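Local coordinates for protein gamma-D-glutamyl-L-lysine dipeptidyl-peptidase (Bacillus cereus ATCC 10987, PDB 3H41) that probably cleaves gamma-D-glutamyl-L-lysine bonds of murein peptides, releasing the dipeptide L-Ala-gamma-D-Glu in the breakdown of cell-wall peptidoglycan, at residues T17-T20 / S24-P27; A64-E69 / L161-Q166; E94-W99 / P232-P237. All coordinates share one frame; numbering follows the deposited sequence. Where two conformers were deposited one is given.

Contact 1 (T17-T20 / S24-P27)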
loop_
_atom_site.group_PDB
_atom_site.type_symbol
_atom_site.label_atom_id
_atom_site.label_comp_id
_atom_site.label_asym_id
_atom_site.label_seq_id
_atom_site.Cartn_x
_atom_site.Cartn_y
_atom_site.Cartn_z
ATOM N N THR A 17 -4.172 -6.038 7.574
ATOM C CA THR A 17 -5.352 -5.933 6.740
ATOM C C THR A 17 -6.489 -5.446 7.624
ATOM O O THR A 17 -6.724 -6.012 8.698
ATOM C CB THR A 17 -5.642 -7.315 6.170
ATOM O OG1 THR A 17 -4.509 -7.712 5.381
ATOM C CG2 THR A 17 -6.896 -7.297 5.280
ATOM N N LEU A 18 -7.134 -4.367 7.181
ATOM C CA LEU A 18 -8.233 -3.773 7.892
ATOM C C LEU A 18 -9.580 -4.203 7.280
ATOM O O LEU A 18 -9.778 -4.163 6.059
ATOM C CB LEU A 18 -8.108 -2.250 7.871
ATOM C CG LEU A 18 -7.131 -1.686 8.934
ATOM C CD1 LEU A 18 -5.696 -2.055 8.616
ATOM C CD2 LEU A 18 -7.330 -0.161 8.983
ATOM N N TRP A 19 -10.491 -4.577 8.158
ATOM C CA TRP A 19 -11.795 -5.188 7.793
ATOM C C TRP A 19 -12.915 -4.165 7.992
ATOM O O TRP A 19 -12.784 -3.278 8.829
ATOM C CB TRP A 19 -12.049 -6.459 8.637
ATOM C CG TRP A 19 -11.064 -7.535 8.285
ATOM C CD1 TRP A 19 -9.744 -7.534 8.605
ATOM C CD2 TRP A 19 -11.269 -8.706 7.462
ATOM N NE1 TRP A 19 -9.118 -8.615 8.072
ATOM C CE2 TRP A 19 -10.024 -9.367 7.371
ATOM C CE3 TRP A 19 -12.386 -9.288 6.842
ATOM C CZ2 TRP A 19 -9.848 -10.569 6.649
ATOM C CZ3 TRP A 19 -12.213 -10.454 6.121
ATOM C CH2 TRP A 19 -10.956 -11.102 6.046
ATOM N N THR A 20 -14.008 -4.305 7.237
ATOM C CA THR A 20 -15.147 -3.425 7.374
ATOM C C THR A 20 -15.917 -3.733 8.653
ATOM O O THR A 20 -16.700 -2.933 9.085
ATOM C CB THR A 20 -16.118 -3.573 6.188
ATOM O OG1 THR A 20 -16.510 -4.954 6.073
ATOM C CG2 THR A 20 -15.439 -3.089 4.901
ATOM N N SER A 24 -14.723 -11.011 11.270
ATOM C CA SER A 24 -15.290 -11.452 9.987
ATOM C C SER A 24 -14.365 -12.397 9.241
ATOM O O SER A 24 -14.555 -12.630 8.054
ATOM C CB SER A 24 -15.573 -10.235 9.105
ATOM O OG SER A 24 -16.623 -9.497 9.702
ATOM N N LEU A 25 -13.378 -12.954 9.925
ATOM C CA LEU A 25 -12.381 -13.794 9.235
ATOM C C LEU A 25 -12.993 -15.140 8.864
ATOM O O LEU A 25 -13.742 -15.701 9.642
ATOM C CB LEU A 25 -11.203 -14.109 10.154
ATOM C CG LEU A 25 -10.240 -13.032 10.634
ATOM C CD1 LEU A 25 -9.278 -13.620 11.658
ATOM C CD2 LEU A 25 -9.459 -12.489 9.489
ATOM N N ARG A 26 -12.650 -15.679 7.704
ATOM C CA ARG A 26 -12.783 -17.112 7.461
ATOM C C ARG A 26 -11.540 -17.829 7.953
ATOM O O ARG A 26 -10.486 -17.206 8.136
ATOM C CB ARG A 26 -12.902 -17.364 5.963
ATOM C CG ARG A 26 -14.029 -16.656 5.282
ATOM C CD ARG A 26 -13.794 -16.708 3.765
ATOM N NE ARG A 26 -12.609 -15.955 3.389
ATOM C CZ ARG A 26 -12.244 -15.699 2.142
ATOM N NH1 ARG A 26 -12.946 -16.178 1.112
ATOM N NH2 ARG A 26 -11.172 -14.940 1.930
ATOM N N PRO A 27 -11.612 -19.163 8.081
ATOM C CA PRO A 27 -10.406 -19.893 8.469
ATOM C C PRO A 27 -9.219 -19.665 7.514
ATOM O O PRO A 27 -8.097 -19.559 7.967
ATOM C CB PRO A 27 -10.855 -21.344 8.464
ATOM C CG PRO A 27 -12.326 -21.282 8.773
ATOM C CD PRO A 27 -12.836 -19.996 8.182
#
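Trp19 and Leu25 meet with their side chains crossed at about a right angle. The touching branch of the leucine is CD2, which stands 3.3 Å above the indole plane but is displaced toward the rim, so the approach is oblique. Its closest partner is the six-membered ring: Leu25 CD2 lies 3.5 Å from Trp19 CZ2 and 3.8 Å from Trp19 CE2. Ser24 meets the same ring further along, with Ser24 CB 4.0 Å from Trp19 CE3 and the carbonyl Ser24 O 3.7 Å from Trp19 CZ3, again obliquely.

With chi1 at -67°, Trp19 CG stands opposite its own carbonyl carbon, and the indole bridges strand 15-19 and the loop that follows it, although the nearest CA atoms, those of Trp19 and Ser24, are 7.5 Å apart.

Trp79 stacks edge-to-face with Trp19 and also touches Leu25, while Trp53 and Leu54 of helix 48-56 and Leu60 of strand 60-65 pack against Trp19. Strand 15-19 pairs with strand 60-65, which carries the substrate-binding Glu61, its side chain about 6 Å from that of Trp19.

No hydrogen bond joins the two segments; Ser24 OG is bonded to Pro22 O in the intervening loop. Between these two segments the contact rests on methyl, methylene and aromatic contacts, consistent with dispersion and with burial of the indole, while the loop residues stay partly exposed.

Contact 2 (A64-E69 / L161-Q166). With PO4 (phosphate ion), chain D.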
loop_
_atom_site.group_PDB
_atom_site.type_symbol
_atom_site.label_atom_id
_atom_site.label_comp_id
_atom_site.label_asym_id
_atom_site.label_seq_id
_atom_site.Cartn_x
_atom_site.Cartn_y
_atom_site.Cartn_z
ATOM N N ALA A 64 -2.254 -1.563 5.996
ATOM C CA ALA A 64 -1.283 -0.605 6.537
ATOM C C ALA A 64 0.016 -1.333 6.774
ATOM O O ALA A 64 0.006 -2.486 7.238
ATOM C CB ALA A 64 -1.802 0.017 7.834
ATOM N N LEU A 65 1.130 -0.681 6.453
ATOM C CA LEU A 65 2.440 -1.338 6.570
ATOM C C LEU A 65 3.104 -1.216 7.952
ATOM O O LEU A 65 2.864 -0.255 8.686
ATOM C CB LEU A 65 3.413 -0.784 5.531
ATOM C CG LEU A 65 2.990 -0.825 4.048
ATOM C CD1 LEU A 65 4.110 -0.288 3.111
ATOM C CD2 LEU A 65 2.535 -2.237 3.658
ATOM N N LEU A 66 3.995 -2.168 8.249
ATOM C CA LEU A 66 4.877 -2.121 9.405
ATOM C C LEU A 66 5.334 -0.692 9.680
ATOM O O LEU A 66 5.827 0.007 8.776
ATOM C CB LEU A 66 6.092 -3.011 9.175
ATOM C CG LEU A 66 7.064 -3.069 10.353
ATOM C CD1 LEU A 66 6.508 -3.963 11.418
ATOM C CD2 LEU A 66 8.465 -3.550 9.830
ATOM N N GLY A 67 5.148 -0.256 10.920
ATOM C CA GLY A 67 5.542 1.084 11.332
ATOM C C GLY A 67 4.594 2.230 11.054
ATOM O O GLY A 67 4.804 3.336 11.572
ATOM N N GLN A 68 3.564 2.012 10.225
ATOM C CA GLN A 68 2.595 3.058 9.938
ATOM C C GLN A 68 1.826 3.380 11.225
ATOM O O GLN A 68 1.555 2.474 12.043
ATOM C CB GLN A 68 1.647 2.618 8.810
ATOM C CG GLN A 68 0.872 3.737 8.139
ATOM C CD GLN A 68 0.430 3.413 6.689
ATOM O OE1 GLN A 68 0.593 2.272 6.173
ATOM N NE2 GLN A 68 -0.110 4.433 6.019
ATOM N N GLU A 69 1.551 4.676 11.426
ATOM C CA GLU A 69 0.872 5.134 12.635
ATOM C C GLU A 69 -0.641 5.076 12.434
ATOM O O GLU A 69 -1.140 5.368 11.351
ATOM C CB GLU A 69 1.259 6.562 12.961
ATOM C CG GLU A 69 0.786 7.019 14.344
ATOM C CD GLU A 69 1.321 8.412 14.718
ATOM O OE1 GLU A 69 2.513 8.693 14.456
ATOM O OE2 GLU A 69 0.555 9.218 15.280
ATOM N N LEU A 161 15.264 0.877 13.267
ATOM C CA LEU A 161 14.478 0.576 14.456
ATOM C C LEU A 161 13.060 0.078 14.073
ATOM O O LEU A 161 12.381 0.707 13.274
ATOM C CB LEU A 161 14.335 1.843 15.313
ATOM C CG LEU A 161 13.689 1.635 16.688
ATOM C CD1 LEU A 161 14.583 0.802 17.618
ATOM C CD2 LEU A 161 13.324 2.970 17.324
ATOM N N LEU A 162 12.680 -1.064 14.609
ATOM C CA LEU A 162 11.344 -1.652 14.431
ATOM C C LEU A 162 10.313 -1.030 15.403
ATOM O O LEU A 162 10.666 -0.521 16.464
ATOM C CB LEU A 162 11.390 -3.160 14.663
ATOM C CG LEU A 162 12.332 -3.868 13.710
ATOM C CD1 LEU A 162 12.314 -5.352 14.008
ATOM C CD2 LEU A 162 11.943 -3.555 12.265
ATOM N N PRO A 163 9.025 -1.082 15.043
ATOM C CA PRO A 163 8.003 -0.452 15.893
ATOM C C PRO A 163 7.911 -1.052 17.306
ATOM O O PRO A 163 7.402 -0.403 18.217
ATOM C CB PRO A 163 6.686 -0.673 15.112
ATOM C CG PRO A 163 7.009 -1.341 13.878
ATOM C CD PRO A 163 8.496 -1.486 13.730
ATOM N N ASN A 164 8.376 -2.283 17.482
ATOM C CA ASN A 164 8.398 -2.870 18.802
ATOM C C ASN A 164 9.642 -2.490 19.617
ATOM O O ASN A 164 9.809 -2.979 20.735
ATOM C CB ASN A 164 8.231 -4.378 18.738
ATOM C CG ASN A 164 9.441 -5.089 18.168
ATOM O OD1 ASN A 164 10.379 -4.457 17.681
ATOM N ND2 ASN A 164 9.429 -6.410 18.241
ATOM N N GLY A 165 10.486 -1.621 19.076
ATOM C CA GLY A 165 11.752 -1.237 19.753
ATOM C C GLY A 165 12.962 -2.118 19.490
ATOM O O GLY A 165 14.069 -1.786 19.946
ATOM N N GLN A 166 12.804 -3.236 18.763
ATOM C CA GLN A 166 13.968 -4.028 18.352
ATOM C C GLN A 166 14.707 -3.335 17.217
ATOM O O GLN A 166 14.187 -2.429 16.550
ATOM C CB GLN A 166 13.559 -5.449 17.926
ATOM C CG GLN A 166 13.044 -6.313 19.059
ATOM C CD GLN A 166 12.722 -7.720 18.604
ATOM O OE1 GLN A 166 11.818 -7.923 17.756
ATOM N NE2 GLN A 166 13.461 -8.711 19.146
HETATM P P PO4 D . 13.152 -12.095 19.728
HETATM O O1 PO4 D . 13.644 -11.378 20.961
HETATM O O2 PO4 D . 13.623 -13.560 19.798
HETATM O O3 PO4 D . 11.639 -12.050 19.765
HETATM O O4 PO4 D . 13.678 -11.441 18.490
#
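The pyrrolidine ring of Pro163, puckered C-gamma exo, turns its CG-CD edge to Leu66. Pro163 CG lies 3.6 Å from Leu66 CD1 and 3.7 Å from the backbone Gly67 N, and the two side chains cross at about a right angle. Leu66 reaches the ring because its CG lies opposite the backbone N (chi1 -178°); its second methyl, CD2, comes within 4.2 Å of Leu162 CD2.

Both partners sit on beta turns. A type II turn from Leu65 to Gln68 carries Leu66 and Gly67, whose positive phi of 83° suits the third position, and Gln68 braces it: Leu65 N donates to Gln68 OE1 at 3.0 Å, in the carbonyl plane. Pro163 leads a type I turn from Leu162 to Gly165. Behind it, within the same segment, Asn164 OD1 accepts from Gln166 N in an Asx turn. The flat amides of these two residues also pair: Asn164 ND2 donates to Gln166 OE1 at 2.9 Å, leaving the asparagine amide nearly in plane but arriving above the plane of the glutamine carbonyl. Gln166 NE2 then binds a phosphate ion, probably from the crystallisation liquor, at 2.8 Å from its O4.

No hydrogen bond crosses between the segments, and the side-chain contacts are apolar. They join the first SH3-type domain to the second, with Leu148 of strand 147-153 packed on Leu66, Leu162 and Pro163, Phe10 of strand 8-11 on Pro163, and Leu129 and Ile131 of strand 126-131 on Leu162.

Contact 3 (E94-W99 / P232-P237). With DGL (D-glutamic acid), chain C; ALA (alanine), chain B.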
loop_
_atom_site.group_PDB
_atom_site.type_symbol
_atom_site.label_atom_id
_atom_site.label_comp_id
_atom_site.label_asym_id
_atom_site.label_seq_id
_atom_site.Cartn_x
_atom_site.Cartn_y
_atom_site.Cartn_z
ATOM N N GLU A 94 -8.957 12.147 9.766
ATOM C CA GLU A 94 -7.722 11.744 10.452
ATOM C C GLU A 94 -7.005 10.563 9.802
ATOM O O GLU A 94 -5.796 10.420 9.925
ATOM C CB GLU A 94 -8.003 11.385 11.908
ATOM C CG GLU A 94 -6.721 11.252 12.742
ATOM C CD GLU A 94 -6.969 11.230 14.251
ATOM O OE1 GLU A 94 -8.148 11.305 14.684
ATOM O OE2 GLU A 94 -5.969 11.135 14.997
ATOM N N GLY A 95 -7.749 9.699 9.130
ATOM C CA GLY A 95 -7.145 8.515 8.531
ATOM C C GLY A 95 -8.177 7.545 7.986
ATOM O O GLY A 95 -9.383 7.745 8.159
ATOM N N TYR A 96 -7.679 6.481 7.363
ATOM C CA TYR A 96 -8.522 5.481 6.719
ATOM C C TYR A 96 -9.029 4.516 7.753
ATOM O O TYR A 96 -8.242 3.913 8.482
ATOM C CB TYR A 96 -7.765 4.718 5.599
ATOM C CG TYR A 96 -8.724 4.234 4.541
ATOM C CD1 TYR A 96 -9.525 3.135 4.773
ATOM C CD2 TYR A 96 -8.874 4.902 3.325
ATOM C CE1 TYR A 96 -10.409 2.704 3.847
ATOM C CE2 TYR A 96 -9.793 4.464 2.378
ATOM C CZ TYR A 96 -10.564 3.353 2.661
ATOM O OH TYR A 96 -11.510 2.858 1.795
ATOM N N PRO A 97 -10.356 4.367 7.844
ATOM C CA PRO A 97 -10.910 3.558 8.912
ATOM C C PRO A 97 -11.007 2.071 8.597
ATOM O O PRO A 97 -11.199 1.675 7.446
ATOM C CB PRO A 97 -12.284 4.146 9.080
ATOM C CG PRO A 97 -12.677 4.474 7.688
ATOM C CD PRO A 97 -11.416 5.062 7.091
ATOM N N GLY A 98 -10.889 1.261 9.633
ATOM C CA GLY A 98 -11.190 -0.147 9.531
ATOM C C GLY A 98 -10.809 -0.919 10.770
ATOM O O GLY A 98 -10.200 -0.390 11.651
ATOM N N TRP A 99 -11.165 -2.193 10.790
ATOM C CA TRP A 99 -10.984 -3.063 11.946
ATOM C C TRP A 99 -9.843 -4.044 11.729
ATOM O O TRP A 99 -9.682 -4.624 10.632
ATOM C CB TRP A 99 -12.283 -3.831 12.225
ATOM C CG TRP A 99 -13.415 -2.969 12.650
ATOM C CD1 TRP A 99 -14.303 -2.314 11.853
ATOM C CD2 TRP A 99 -13.819 -2.706 14.008
ATOM N NE1 TRP A 99 -15.210 -1.615 12.639
ATOM C CE2 TRP A 99 -14.937 -1.851 13.959
ATOM C CE3 TRP A 99 -13.319 -3.094 15.251
ATOM C CZ2 TRP A 99 -15.582 -1.391 15.110
ATOM C CZ3 TRP A 99 -13.961 -2.630 16.402
ATOM C CH2 TRP A 99 -15.077 -1.792 16.322
ATOM N N PRO A 232 -5.117 10.183 -2.495
ATOM C CA PRO A 232 -6.111 9.414 -1.740
ATOM C C PRO A 232 -5.941 7.910 -1.932
ATOM O O PRO A 232 -5.423 7.466 -2.957
ATOM C CB PRO A 232 -7.454 9.893 -2.308
ATOM C CG PRO A 232 -7.151 11.249 -2.876
ATOM C CD PRO A 232 -5.737 11.159 -3.397
ATOM N N ARG A 233 -6.355 7.143 -0.940
ATOM C CA ARG A 233 -6.280 5.704 -1.013
ATOM C C ARG A 233 -7.166 5.077 -2.102
ATOM O O ARG A 233 -6.739 4.138 -2.759
ATOM C CB ARG A 233 -6.618 5.092 0.350
ATOM C CG ARG A 233 -6.830 3.601 0.369
ATOM C CD ARG A 233 -5.615 2.900 0.044
ATOM N NE ARG A 233 -5.730 1.429 -0.051
ATOM C CZ ARG A 233 -6.192 0.734 -1.089
ATOM N NH1 ARG A 233 -6.760 1.322 -2.124
ATOM N NH2 ARG A 233 -6.099 -0.583 -1.072
ATOM N N ASP A 234 -8.392 5.582 -2.270
ATOM C CA ASP A 234 -9.377 4.944 -3.139
ATOM C C ASP A 234 -9.498 5.606 -4.524
ATOM O O ASP A 234 -9.145 6.775 -4.727
ATOM C CB ASP A 234 -10.740 4.907 -2.437
ATOM C CG ASP A 234 -10.785 3.940 -1.244
ATOM O OD1 ASP A 234 -9.982 3.019 -1.177
ATOM O OD2 ASP A 234 -11.643 4.104 -0.359
ATOM N N SER A 235 -10.038 4.861 -5.484
ATOM C CA SER A 235 -10.064 5.318 -6.880
ATOM C C SER A 235 -11.004 6.524 -7.105
ATOM O O SER A 235 -10.687 7.435 -7.915
ATOM C CB SER A 235 -10.429 4.168 -7.826
ATOM O OG SER A 235 -11.788 3.786 -7.695
ATOM N N GLY A 236 -12.125 6.570 -6.387
ATOM C CA GLY A 236 -13.085 7.658 -6.557
ATOM C C GLY A 236 -12.451 8.994 -6.171
ATOM O O GLY A 236 -12.396 9.940 -6.982
ATOM N N PRO A 237 -11.955 9.076 -4.927
ATOM C CA PRO A 237 -11.205 10.256 -4.484
ATOM C C PRO A 237 -9.973 10.562 -5.324
ATOM O O PRO A 237 -9.696 11.735 -5.650
ATOM C CB PRO A 237 -10.833 9.893 -3.052
ATOM C CG PRO A 237 -12.001 8.984 -2.609
ATOM C CD PRO A 237 -12.271 8.166 -3.811
HETATM N N DGL C . -10.744 -0.306 -3.593
HETATM C CA DGL C . -11.440 -0.013 -4.848
HETATM C C DGL C . -11.472 1.460 -5.127
HETATM O O DGL C . -12.383 1.972 -5.792
HETATM C CB DGL C . -10.763 -0.760 -6.008
HETATM C CG DGL C . -11.513 -0.653 -7.350
HETATM C CD DGL C . -13.022 -0.880 -7.285
HETATM O OE1 DGL C . -13.449 -1.959 -7.734
HETATM O OE2 DGL C . -13.804 0.007 -6.845
HETATM O OXT DGL C . -10.543 2.180 -4.740
HETATM N N ALA B . -10.731 0.699 -0.046
HETATM C CA ALA B . -10.528 -0.329 -1.160
HETATM C C ALA B . -11.247 0.112 -2.430
HETATM O O ALA B . -12.259 0.823 -2.361
HETATM C CB ALA B . -11.056 -1.698 -0.740
#
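Tyr96 OH donates to Asp234 OD2 over only 2.5 Å, a very short hydrogen bond and the single one that joins the two segments. The acceptor lies at the edge of the phenol ring, in its plane, while the carboxylate is turned 84° against the ring.

The two oxygens of Asp234 divide their work. OD2 takes the phenol; OD1 accepts from the amino N of the bound alanine at 2.7 Å. Because Tyr96 OH also lies 2.9 Å from that alanine N, phenol, carboxylate and amino group form a compact triangle, consistent with recognition of the free N-terminus of the L-Ala-gamma-D-Glu product. A positively charged amino group would probably polarise both protein partners. Tyr96 and Asp234 are experimentally established substrate-binding residues, and Glu61 O also accepts a hydrogen bond from the alanine.

Arg233 crosses Tyr96 obliquely, its CB and CG coming against the CD2-CE2 side of the ring: Arg233 CG lies 3.7 Å from Tyr96 CE2, with ring and guanidinium planes 40° apart. Its chain bends at chi2 (65°), which carries the guanidinium to the ligand, where the alanine CA lies over one face. Thr62, Thr209 and Asp215 hold its nitrogens, whereas the long 3.8 Å pairing of Arg233 NH1 with Asp234 OD1 is charge attraction alone.

Ser235 N donates to OXT of the D-glutamate at 2.8 Å. The start of helix 235-238 would probably favour a carboxylate here.

In the fold, Tyr96 begins strand 96-101, beside strand 79-84 of the SH3-type domain. Asp234 sits at the N-cap of helix 235-238 in the NlpC/P60 domain, although its side chain makes no capping bond and turns to Tyr96 and the alanine instead. Ser235 rests on strand 267-275. The substrate pocket thus straddles the two domains.

In the fold
Contact 1 closes first along the chain; contacts 2 and 3 then alternate, in the order 64-69, 94-99, 161-166, 232-237. Their centres lie 17 to 21 Å apart. Contacts 1 and 2 reach the two-stranded sheet of 15-19 and 60-65, with nearest atoms about 4 Å apart but no touch. Contacts 1 and 3 do touch, through a probable hydrogen bond from Trp19 N to Trp99 O at 2.6 Å. The first SH3-type domain is therefore central: contact 1 packs the loop after strand 15-19, which pairs with strand 60-65 of that domain, contact 2 joins it to the second SH3-type domain, and contact 3 joins it to the NlpC/P60 domain beside the bound ligand.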